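Local coordinates for beta-galactosidase (Bacteroides thetaiotaomicron, PDB 5MUJ), which probably hydrolyses an arabinofuranosidic linkage in the plant pectin rhamnogalacturonan II, and is seen here with a glycan derived from chain B of that pectin, at residues L165-A170 against P188-H193. Residues are numbered along the deposited sequence; the frame is centred on the assembly and turned at random.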
ATOM      1  N   LEU A 165       5.451  -0.745 -14.937  1.00 13.67           N
ATOM      2  CA  LEU A 165       6.041  -0.258 -13.687  1.00 11.47           C
ATOM      3  C   LEU A 165       6.878  -1.347 -13.025  1.00 12.46           C
ATOM      4  O   LEU A 165       6.535  -2.540 -13.107  1.00 12.40           O
ATOM      5  CB  LEU A 165       4.974   0.258 -12.763  1.00 10.88           C
ATOM      6  CG  LEU A 165       3.960   1.172 -13.387  1.00 11.76           C
ATOM      7  CD1 LEU A 165       2.644   1.009 -12.629  1.00 15.00           C
ATOM      8  CD2 LEU A 165       4.431   2.612 -13.389  1.00 13.97           C
ATOM      9  N   PHE A 166       8.033  -0.957 -12.491  1.00 11.80           N
ATOM     10  CA  PHE A 166       8.976  -1.869 -11.871  1.00 12.12           C
ATOM     11  C   PHE A 166       9.221  -1.452 -10.431  1.00 12.33           C
ATOM     12  O   PHE A 166       8.954  -0.288 -10.088  1.00 15.66           O
ATOM     13  CB  PHE A 166      10.324  -1.913 -12.639  1.00 13.09           C
ATOM     14  CG  PHE A 166      10.196  -1.967 -14.135  1.00 15.81           C
ATOM     15  CD1 PHE A 166       9.322  -2.863 -14.751  1.00 15.66           C
ATOM     16  CD2 PHE A 166      10.944  -1.122 -14.929  1.00 15.53           C
ATOM     17  CE1 PHE A 166       9.201  -2.902 -16.136  1.00 15.86           C
ATOM     18  CE2 PHE A 166      10.838  -1.166 -16.317  1.00 18.38           C
ATOM     19  CZ  PHE A 166       9.954  -2.049 -16.908  1.00 17.86           C
ATOM     20  N   VAL A 167       9.769  -2.338  -9.597  1.00 11.55           N
ATOM     21  CA  VAL A 167      10.092  -2.030  -8.187  1.00 11.22           C
ATOM     22  C   VAL A 167      11.438  -1.330  -8.047  1.00 11.73           C
ATOM     23  O   VAL A 167      12.481  -1.864  -8.284  1.00 12.88           O
ATOM     24  CB  VAL A 167      10.062  -3.294  -7.248  1.00 10.68           C
ATOM     25  CG1 VAL A 167      10.127  -2.947  -5.739  1.00  8.56           C
ATOM     26  CG2 VAL A 167       8.775  -4.044  -7.444  1.00 13.12           C
ATOM     27  N   GLY A 168      11.419  -0.104  -7.542  1.00 12.16           N
ATOM     28  CA  GLY A 168      12.647   0.593  -7.205  1.00 11.76           C
ATOM     29  C   GLY A 168      12.993   0.587  -5.713  1.00 11.21           C
ATOM     30  O   GLY A 168      12.175   0.228  -4.873  1.00 13.59           O
ATOM     31  N   LEU A 169      14.227   0.962  -5.409  1.00 12.27           N
ATOM     32  CA  LEU A 169      14.750   0.994  -4.048  1.00 11.15           C
ATOM     33  C   LEU A 169      15.281   2.396  -3.760  1.00 12.41           C
ATOM     34  O   LEU A 169      16.016   2.959  -4.584  1.00 13.64           O
ATOM     35  CB  LEU A 169      15.921   0.022  -3.880  1.00 12.05           C
ATOM     36  CG  LEU A 169      16.537  -0.073  -2.471  1.00 14.82           C
ATOM     37  CD1 LEU A 169      15.549  -0.617  -1.438  1.00 14.96           C
ATOM     38  CD2 LEU A 169      17.809  -0.924  -2.517  1.00 16.31           C
ATOM     39  N   ALA A 170      14.890   2.939  -2.610  1.00 13.17           N
ATOM     40  CA  ALA A 170      15.383   4.222  -2.129  1.00 12.72           C
ATOM     41  C   ALA A 170      15.800   4.126  -0.708  1.00 12.50           C
ATOM     42  O   ALA A 170      15.391   3.221   0.015  1.00 14.64           O
ATOM     43  CB  ALA A 170      14.350   5.306  -2.307  1.00 12.90           C
ATOM     44  N   PRO A 188      15.960  -0.572 -11.503  1.00 14.53           N
ATOM     45  CA  PRO A 188      15.040  -1.205 -10.564  1.00 14.37           C
ATOM     46  C   PRO A 188      15.695  -2.361  -9.822  1.00 14.85           C
ATOM     47  O   PRO A 188      16.666  -2.946 -10.317  1.00 18.09           O
ATOM     48  CB  PRO A 188      13.901  -1.714 -11.442  1.00 16.77           C
ATOM     49  CG  PRO A 188      14.336  -1.603 -12.848  1.00 17.31           C
ATOM     50  CD  PRO A 188      15.567  -0.758 -12.919  1.00 15.97           C
ATOM     51  N   ILE A 189      15.156  -2.718  -8.670  1.00 12.59           N
ATOM     52  CA  ILE A 189      15.577  -3.932  -7.962  1.00 12.47           C
ATOM     53  C   ILE A 189      14.830  -5.197  -8.400  1.00 14.90           C
ATOM     54  O   ILE A 189      15.375  -6.300  -8.280  1.00 17.11           O
ATOM     55  CB  ILE A 189      15.582  -3.783  -6.414  1.00 11.97           C
ATOM     56  CG1 ILE A 189      14.258  -3.206  -5.852  1.00 12.78           C
ATOM     57  CG2 ILE A 189      16.831  -3.008  -5.998  1.00 13.22           C
ATOM     58  CD1 ILE A 189      14.096  -3.461  -4.367  1.00 12.99           C
ATOM     59  N   LEU A 190      13.599  -5.044  -8.881  1.00 15.55           N
ATOM     60  CA  LEU A 190      12.868  -6.118  -9.551  1.00 14.03           C
ATOM     61  C   LEU A 190      12.231  -5.521 -10.769  1.00 12.01           C
ATOM     62  O   LEU A 190      11.775  -4.381 -10.772  1.00 15.47           O
ATOM     63  CB  LEU A 190      11.766  -6.773  -8.718  1.00 15.69           C
ATOM     64  CG  LEU A 190      11.995  -7.339  -7.299  1.00 16.39           C
ATOM     65  CD1 LEU A 190      12.738  -6.403  -6.386  1.00 19.53           C
ATOM     66  CD2 LEU A 190      10.652  -7.649  -6.678  1.00 16.84           C
ATOM     67  N   SER A 191      12.096  -6.325 -11.803  1.00 11.75           N
ATOM     68  CA  SER A 191      11.473  -5.852 -13.023  0.70 13.04           C
ATOM     69  C   SER A 191      10.831  -7.050 -13.691  1.00 12.03           C
ATOM     70  O   SER A 191      11.198  -8.182 -13.381  1.00 14.59           O
ATOM     71  CB  SER A 191      12.520  -5.182 -13.907  0.70 14.55           C
ATOM     72  OG  SER A 191      12.191  -5.244 -15.290  0.70 17.60           O
ATOM     73  N   ILE A 192       9.893  -6.773 -14.589  1.00 12.53           N
ATOM     74  CA  ILE A 192       9.185  -7.827 -15.389  1.00 13.91           C
ATOM     75  C   ILE A 192      10.072  -8.554 -16.444  1.00 16.20           C
ATOM     76  O   ILE A 192       9.713  -9.620 -16.915  1.00 20.64           O
ATOM     77  CB  ILE A 192       7.938  -7.249 -16.129  1.00 16.47           C
ATOM     78  CG1 ILE A 192       8.364  -6.393 -17.349  1.00 13.66           C
ATOM     79  CG2 ILE A 192       7.020  -6.502 -15.151  1.00 15.87           C
ATOM     80  CD1 ILE A 192       7.291  -5.883 -18.266  1.00 10.88           C
ATOM     81  N   HIS A 193      11.174  -7.895 -16.804  1.00 17.62           N
ATOM     82  CA  HIS A 193      12.165  -8.334 -17.761  1.00 16.10           C
ATOM     83  C   HIS A 193      13.259  -9.172 -17.157  1.00 15.72           C
ATOM     84  O   HIS A 193      14.064  -9.739 -17.907  1.00 17.91           O
ATOM     85  CB  HIS A 193      12.758  -7.104 -18.424  1.00 18.30           C
ATOM     86  CG  HIS A 193      11.768  -6.325 -19.229  1.00 23.19           C
ATOM     87  ND1 HIS A 193      10.926  -6.915 -20.144  1.00 24.51           N
ATOM     88  CD2 HIS A 193      11.471  -5.008 -19.239  1.00 26.02           C
ATOM     89  CE1 HIS A 193      10.162  -5.992 -20.700  1.00 27.35           C
ATOM     90  NE2 HIS A 193      10.475  -4.826 -20.167  1.00 26.14           N
TER
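In the conformer given, one of two modelled for Ser191, OG lies over one face of the Phe166 ring, 3.7 Å above the ring plane and displaced from the ring centre. Pro188 CG, Ile192 CG1 and His193 CD2 approach the same ring obliquely. The His193 ring is inclined at 65° to the Phe166 ring. Ile192 CG1 lies over the centre of the His193 ring. The motif is a classic beta bulge: Ile189 and Leu190 both face Val167 on strand 166-172. This strand belongs to one of the five four-stranded antiparallel sheets of what appears to be a five-bladed beta-propeller. The segment 188-193 leads from the short end strand 183-184 toward strand 204-212 of the next sheet.

Phe166 and Pro188 run alongside each other, CB to CB at 3.8 Å. Phe166 CE1 touches Ile192 CG1. An alanine at Phe166 would probably open a gap beside Ser191 and Ile192 and leave the His193 ring freer to turn. In the same Ser191 conformer, OG accepts a hydrogen bond of 3.2 Å from His193 N, an ST turn.

Val167 and Leu190 run alongside each other in the same direction, Val167 CG2 against Leu190 CD2, with Met224 of strand 222-231 against both. Ile189 CG1 lies between its backbone N and carbonyl carbon (chi1 50°). Ile189 CG1 packs 3.3 Å from Val167 O. Ile189 CG2 meets Leu169 CB at 3.8 Å, and the two side chains cross at about a right angle. Val167 N donates to Leu190 O. Val167 O accepts two backbone bonds at the bulge. The one from Leu190 N is weak. The one from Ile189 N to Val167 O is short, 2.8 Å, and runs nearly straight out from the carbonyl.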